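Local coordinates for protein putative N-acetyl-gamma-glutamyl-phosphate reductase (Arabidopsis thaliana, PDB 1XYG) that probably catalyses the NADPH-dependent reduction of N-acetyl-glutamyl phosphate to N-acetyl-glutamate semialdehyde, a step of arginine biosynthesis in the chloroplast, at residues G23-T28 with M47-K52; Q55-V60 with Q67-L72. One frame throughout, in Å; residues are numbered along the deposited sequence.

Contact 1: residues G23-T28 with M47-K52; sequences GASGYT and MTADRK
Ala-24 points its CB toward segment 47-52, where the methyl sits 3.6 Å from Thr-48 O and faces Met-47 CB at 4.1 Å. The same carbonyl oxygen receives the amide N of Ala-24 nearly straight (N-H...O 170°) and almost along the C=O axis (175°). Its modelled N...O distance of 2.5 Å is unusually short and doubtful at this resolution, so no special strength follows from it. Gly-23 N reaches Thr-48 O at 3.0 Å with a poor angle, a weak second bond. With CG2 anti to its own backbone N (OG1 at chi1 -63°), Thr-48 lays this methyl, like its CB, against the Gly-23 amide.

Farther along, Ser-25 directs its CB toward the facing loop, 4.3 Å from Ala-49 CB and 4.4 Å from Lys-52 CD. The lysine chain is extended from CG outward, and a water joins its NZ (2.6 Å) to Ser-25 O (2.7 Å). A second water hydrogen-bonds to Ser-25 OG and, weakly, to Lys-52 N. The ammonium group has a stronger partner in Glu-203 of the second subunit, which ties this loop to the tetramer interface.

Gly-23 has a positive phi at which a CB would press on the preceding carbonyl oxygen, and Gly-26 is the N-cap of helix 27-37. This turn after strand 17-22 of the Rossmann-type domain, beside the end of strand 42-47, is consistent with the glycine-rich loop that in this fold usually lies against the dinucleotide.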
loop_
_atom_site.group_PDB
_atom_site.type_symbol
_atom_site.label_atom_id
_atom_site.label_comp_id
_atom_site.label_asym_id
_atom_site.label_seq_id
_atom_site.Cartn_x
_atom_site.Cartn_y
_atom_site.Cartn_z
ATOM N N GLY A 23 11.592 -0.032 -27.914
ATOM C CA GLY A 23 10.997 -0.744 -26.798
ATOM C C GLY A 23 10.311 0.257 -25.889
ATOM O O GLY A 23 10.735 0.487 -24.756
ATOM N N ALA A 24 9.227 0.844 -26.384
ATOM C CA ALA A 24 8.494 1.853 -25.639
ATOM C C ALA A 24 7.335 1.352 -24.787
ATOM O O ALA A 24 6.768 2.126 -24.023
ATOM C CB ALA A 24 7.990 2.924 -26.610
ATOM N N SER A 25 6.982 0.074 -24.887
ATOM C CA SER A 25 5.847 -0.428 -24.117
ATOM C C SER A 25 6.127 -0.780 -22.649
ATOM O O SER A 25 5.207 -1.132 -21.906
ATOM C CB SER A 25 5.221 -1.632 -24.830
ATOM O OG SER A 25 6.121 -2.717 -24.881
ATOM N N GLY A 26 7.383 -0.680 -22.225
ATOM C CA GLY A 26 7.715 -0.998 -20.845
ATOM C C GLY A 26 7.791 0.241 -19.969
ATOM O O GLY A 26 7.659 1.363 -20.464
ATOM N N TYR A 27 8.010 0.044 -18.670
ATOM C CA TYR A 27 8.092 1.158 -17.728
ATOM C C TYR A 27 9.255 2.111 -17.989
ATOM O O TYR A 27 9.108 3.328 -17.825
ATOM C CB TYR A 27 8.179 0.650 -16.277
ATOM C CG TYR A 27 6.909 0.002 -15.745
ATOM C CD1 TYR A 27 5.653 0.505 -16.087
ATOM C CD2 TYR A 27 6.964 -1.107 -14.883
ATOM C CE1 TYR A 27 4.486 -0.071 -15.597
ATOM C CE2 TYR A 27 5.794 -1.691 -14.383
ATOM C CZ TYR A 27 4.561 -1.164 -14.751
ATOM O OH TYR A 27 3.393 -1.721 -14.299
ATOM N N THR A 28 10.414 1.576 -18.367
ATOM C CA THR A 28 11.557 2.445 -18.635
ATOM C C THR A 28 11.261 3.274 -19.886
ATOM O O THR A 28 11.679 4.423 -19.990
ATOM C CB THR A 28 12.876 1.644 -18.814
ATOM O OG1 THR A 28 12.729 0.683 -19.858
ATOM C CG2 THR A 28 13.233 0.932 -17.524
ATOM N N MET A 47 9.026 5.456 -32.172
ATOM C CA MET A 47 8.874 4.530 -31.042
ATOM C C MET A 47 8.570 3.076 -31.437
ATOM O O MET A 47 7.684 2.815 -32.262
ATOM C CB MET A 47 7.764 5.011 -30.097
ATOM C CG MET A 47 7.996 6.358 -29.440
ATOM S SD MET A 47 6.804 6.697 -28.107
ATOM C CE MET A 47 5.228 6.700 -28.974
ATOM N N THR A 48 9.286 2.144 -30.807
ATOM C CA THR A 48 9.150 0.701 -31.053
ATOM C C THR A 48 8.463 -0.096 -29.925
ATOM O O THR A 48 8.687 0.157 -28.740
ATOM C CB THR A 48 10.528 0.042 -31.264
ATOM O OG1 THR A 48 11.163 0.578 -32.427
ATOM C CG2 THR A 48 10.372 -1.420 -31.441
ATOM N N ALA A 49 7.643 -1.073 -30.317
ATOM C CA ALA A 49 6.938 -1.956 -29.386
ATOM C C ALA A 49 6.843 -3.339 -30.028
ATOM O O ALA A 49 6.889 -3.475 -31.250
ATOM C CB ALA A 49 5.547 -1.425 -29.083
ATOM N N ASP A 50 6.701 -4.368 -29.204
ATOM C CA ASP A 50 6.625 -5.724 -29.722
ATOM C C ASP A 50 5.187 -6.175 -30.010
ATOM O O ASP A 50 4.690 -6.019 -31.130
ATOM C CB ASP A 50 7.304 -6.682 -28.741
ATOM C CG ASP A 50 7.525 -8.056 -29.331
ATOM O OD1 ASP A 50 7.991 -8.137 -30.491
ATOM O OD2 ASP A 50 7.243 -9.049 -28.631
ATOM N N ARG A 51 4.525 -6.730 -29.001
ATOM C CA ARG A 51 3.156 -7.209 -29.157
ATOM C C ARG A 51 2.194 -6.060 -29.378
ATOM O O ARG A 51 1.183 -6.208 -30.062
ATOM C CB ARG A 51 2.729 -7.985 -27.915
ATOM C CG ARG A 51 3.782 -8.948 -27.441
ATOM C CD ARG A 51 3.284 -9.801 -26.299
ATOM N NE ARG A 51 4.386 -10.554 -25.712
ATOM C CZ ARG A 51 4.238 -11.536 -24.833
ATOM N NH1 ARG A 51 3.025 -11.891 -24.438
ATOM N NH2 ARG A 51 5.305 -12.153 -24.341
ATOM N N LYS A 52 2.517 -4.909 -28.802
ATOM C CA LYS A 52 1.651 -3.748 -28.920
ATOM C C LYS A 52 2.012 -2.803 -30.058
ATOM O O LYS A 52 1.619 -1.640 -30.051
ATOM C CB LYS A 52 1.615 -3.011 -27.581
ATOM C CG LYS A 52 1.023 -3.875 -26.477
ATOM C CD LYS A 52 1.108 -3.229 -25.111
ATOM C CE LYS A 52 0.570 -4.174 -24.045
ATOM N NZ LYS A 52 0.643 -3.593 -22.675
HETATM O O HOH W 1 4.621 -4.438 -26.303
HETATM O O HOH W 2 2.934 -2.553 -22.032
#

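Contact 2: residues Q55-V60 with Q67-L72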
loop_
_atom_site.group_PDB
_atom_site.type_symbol
_atom_site.label_atom_id
_atom_site.label_comp_id
_atom_site.label_asym_id
_atom_site.label_seq_id
_atom_site.Cartn_x
_atom_site.Cartn_y
_atom_site.Cartn_z
ATOM N N GLN A 55 -0.218 -0.064 -32.046
ATOM C CA GLN A 55 -1.115 0.557 -31.087
ATOM C C GLN A 55 -0.690 1.973 -30.750
ATOM O O GLN A 55 0.492 2.316 -30.812
ATOM C CB GLN A 55 -1.170 -0.247 -29.788
ATOM C CG GLN A 55 -1.979 -1.522 -29.859
ATOM C CD GLN A 55 -2.124 -2.176 -28.500
ATOM O OE1 GLN A 55 -2.610 -1.557 -27.550
ATOM N NE2 GLN A 55 -1.708 -3.434 -28.399
ATOM N N SER A 56 -1.671 2.792 -30.393
ATOM C CA SER A 56 -1.406 4.165 -29.999
ATOM C C SER A 56 -0.921 4.011 -28.566
ATOM O O SER A 56 -1.369 3.106 -27.864
ATOM C CB SER A 56 -2.695 4.996 -30.049
ATOM O OG SER A 56 -2.416 6.378 -29.902
ATOM N N MET A 57 -0.012 4.861 -28.109
ATOM C CA MET A 57 0.437 4.675 -26.750
ATOM C C MET A 57 -0.601 5.042 -25.703
ATOM O O MET A 57 -0.441 4.716 -24.526
ATOM C CB MET A 57 1.735 5.404 -26.495
ATOM C CG MET A 57 2.533 4.621 -25.497
ATOM S SD MET A 57 3.984 5.441 -24.916
ATOM C CE MET A 57 5.008 4.083 -24.645
ATOM N N GLU A 58 -1.665 5.719 -26.116
ATOM C CA GLU A 58 -2.725 6.030 -25.176
ATOM C C GLU A 58 -3.346 4.675 -24.830
ATOM O O GLU A 58 -3.962 4.505 -23.782
ATOM C CB GLU A 58 -3.764 6.939 -25.827
ATOM C CG GLU A 58 -3.363 8.383 -25.897
ATOM C CD GLU A 58 -4.376 9.224 -26.641
ATOM O OE1 GLU A 58 -4.181 10.451 -26.704
ATOM O OE2 GLU A 58 -5.364 8.660 -27.159
ATOM N N SER A 59 -3.157 3.716 -25.736
ATOM C CA SER A 59 -3.653 2.348 -25.578
ATOM C C SER A 59 -2.829 1.582 -24.552
ATOM O O SER A 59 -3.368 0.880 -23.703
ATOM C CB SER A 59 -3.597 1.604 -26.915
ATOM O OG SER A 59 -4.404 2.244 -27.891
ATOM N N VAL A 60 -1.513 1.724 -24.645
ATOM C CA VAL A 60 -0.585 1.050 -23.739
ATOM C C VAL A 60 -0.443 1.799 -22.411
ATOM O O VAL A 60 -0.517 1.198 -21.340
ATOM C CB VAL A 60 0.803 0.909 -24.398
ATOM C CG1 VAL A 60 1.760 0.183 -23.468
ATOM C CG2 VAL A 60 0.668 0.157 -25.726
ATOM N N GLN A 67 0.159 14.087 -24.284
ATOM C CA GLN A 67 1.195 14.257 -25.289
ATOM C C GLN A 67 0.747 13.737 -26.645
ATOM O O GLN A 67 -0.094 12.850 -26.731
ATOM C CB GLN A 67 2.464 13.513 -24.878
ATOM C CG GLN A 67 3.117 14.019 -23.614
ATOM C CD GLN A 67 4.472 13.385 -23.400
ATOM O OE1 GLN A 67 5.389 13.577 -24.199
ATOM N NE2 GLN A 67 4.605 12.613 -22.328
ATOM N N LYS A 68 1.320 14.309 -27.699
ATOM C CA LYS A 68 1.040 13.903 -29.071
ATOM C C LYS A 68 2.239 13.063 -29.507
ATOM O O LYS A 68 3.259 13.608 -29.922
ATOM C CB LYS A 68 0.891 15.148 -29.957
ATOM C CG LYS A 68 -0.469 15.837 -29.853
ATOM C CD LYS A 68 -0.909 16.091 -28.407
ATOM C CE LYS A 68 -2.382 16.511 -28.332
ATOM N NZ LYS A 68 -2.838 16.688 -26.922
ATOM N N LEU A 69 2.124 11.741 -29.402
ATOM C CA LEU A 69 3.235 10.864 -29.758
ATOM C C LEU A 69 2.975 10.072 -31.025
ATOM O O LEU A 69 1.846 9.964 -31.482
ATOM C CB LEU A 69 3.507 9.898 -28.604
ATOM C CG LEU A 69 3.874 10.546 -27.267
ATOM C CD1 LEU A 69 3.809 9.518 -26.152
ATOM C CD2 LEU A 69 5.254 11.160 -27.393
ATOM N N PRO A 70 4.027 9.466 -31.589
ATOM C CA PRO A 70 3.911 8.671 -32.815
ATOM C C PRO A 70 3.224 7.357 -32.536
ATOM O O PRO A 70 3.074 6.967 -31.382
ATOM C CB PRO A 70 5.364 8.457 -33.240
ATOM C CG PRO A 70 6.101 9.551 -32.524
ATOM C CD PRO A 70 5.437 9.602 -31.208
ATOM N N THR A 71 2.798 6.685 -33.600
ATOM C CA THR A 71 2.126 5.399 -33.491
ATOM C C THR A 71 3.266 4.400 -33.319
ATOM O O THR A 71 4.312 4.555 -33.939
ATOM C CB THR A 71 1.330 5.094 -34.788
ATOM O OG1 THR A 71 0.367 6.130 -35.005
ATOM C CG2 THR A 71 0.619 3.760 -34.680
ATOM N N LEU A 72 3.093 3.396 -32.468
ATOM C CA LEU A 72 4.145 2.397 -32.264
ATOM C C LEU A 72 4.322 1.495 -33.475
ATOM O O LEU A 72 3.347 1.058 -34.084
ATOM C CB LEU A 72 3.818 1.534 -31.046
ATOM C CG LEU A 72 3.765 2.278 -29.714
ATOM C CD1 LEU A 72 2.977 1.460 -28.711
ATOM C CD2 LEU A 72 5.177 2.552 -29.223
#
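Leu-72 meets the carbonyl oxygen of Gln-55 with its amide and with the inner part of its side chain. The amide N donates to Gln-55 O at 3.3 Å (N-H...O 158°), from a position tilted 28° out of the carbonyl plane. The side chain lies against the same oxygen, with Leu-72 CB and CD1 each 3.4 Å from Gln-55 O. CG stands anti to the carbonyl carbon of Leu-72 (chi1 -63°), beside the bonded amide, and CD1 goes on to meet Val-60 CG2 at 4.0 Å, the two side chains crossing obliquely. On this buried side Met-57 SD also packs on Leu-69 CD1, at 4.3 Å, and Met-47 of strand 42-47 backs both leucines.

Both segments belong to the connection that carries the chain from edge strand 42-47 of the Rossmann sheet past strand 17-22 to strand 85-88. Its helical part here is the short, weakly bonded turn 57-60.

Toward solvent the fit slackens. The nearest atom of Thr-71, an exposed residue, is CG2, 4.1 Å from Gln-55 O. Glu-58 and Lys-68 carry opposite charges but do not pair: OE1 of Glu-58 stays 6.4 Å from NZ of Lys-68, which instead bonds to Ala-66 O.

Overall arrangement
Contacts 1 and 2 follow one another along the chain, their centres about 10 Å apart, and within the NAD-binding domain they touch by packing, through side chains and carbonyl oxygens. Lys-52 is the clearest link: its CD packs 3.5 Å from Val-60 CG2, while its carbonyl O lies 3.6 Å from Leu-72 CD1. Met-47 CE of contact 1 lies against Pro-70 O. Met-57 of contact 2 leans on Ala-24, so the short helix 57-60 sits against the glycine-rich turn as well as against segment 67-72. Both contacts are away from Cys-163, the active-site residue inferred by similarity; contact 1 forms part of the probable cofactor-binding framework.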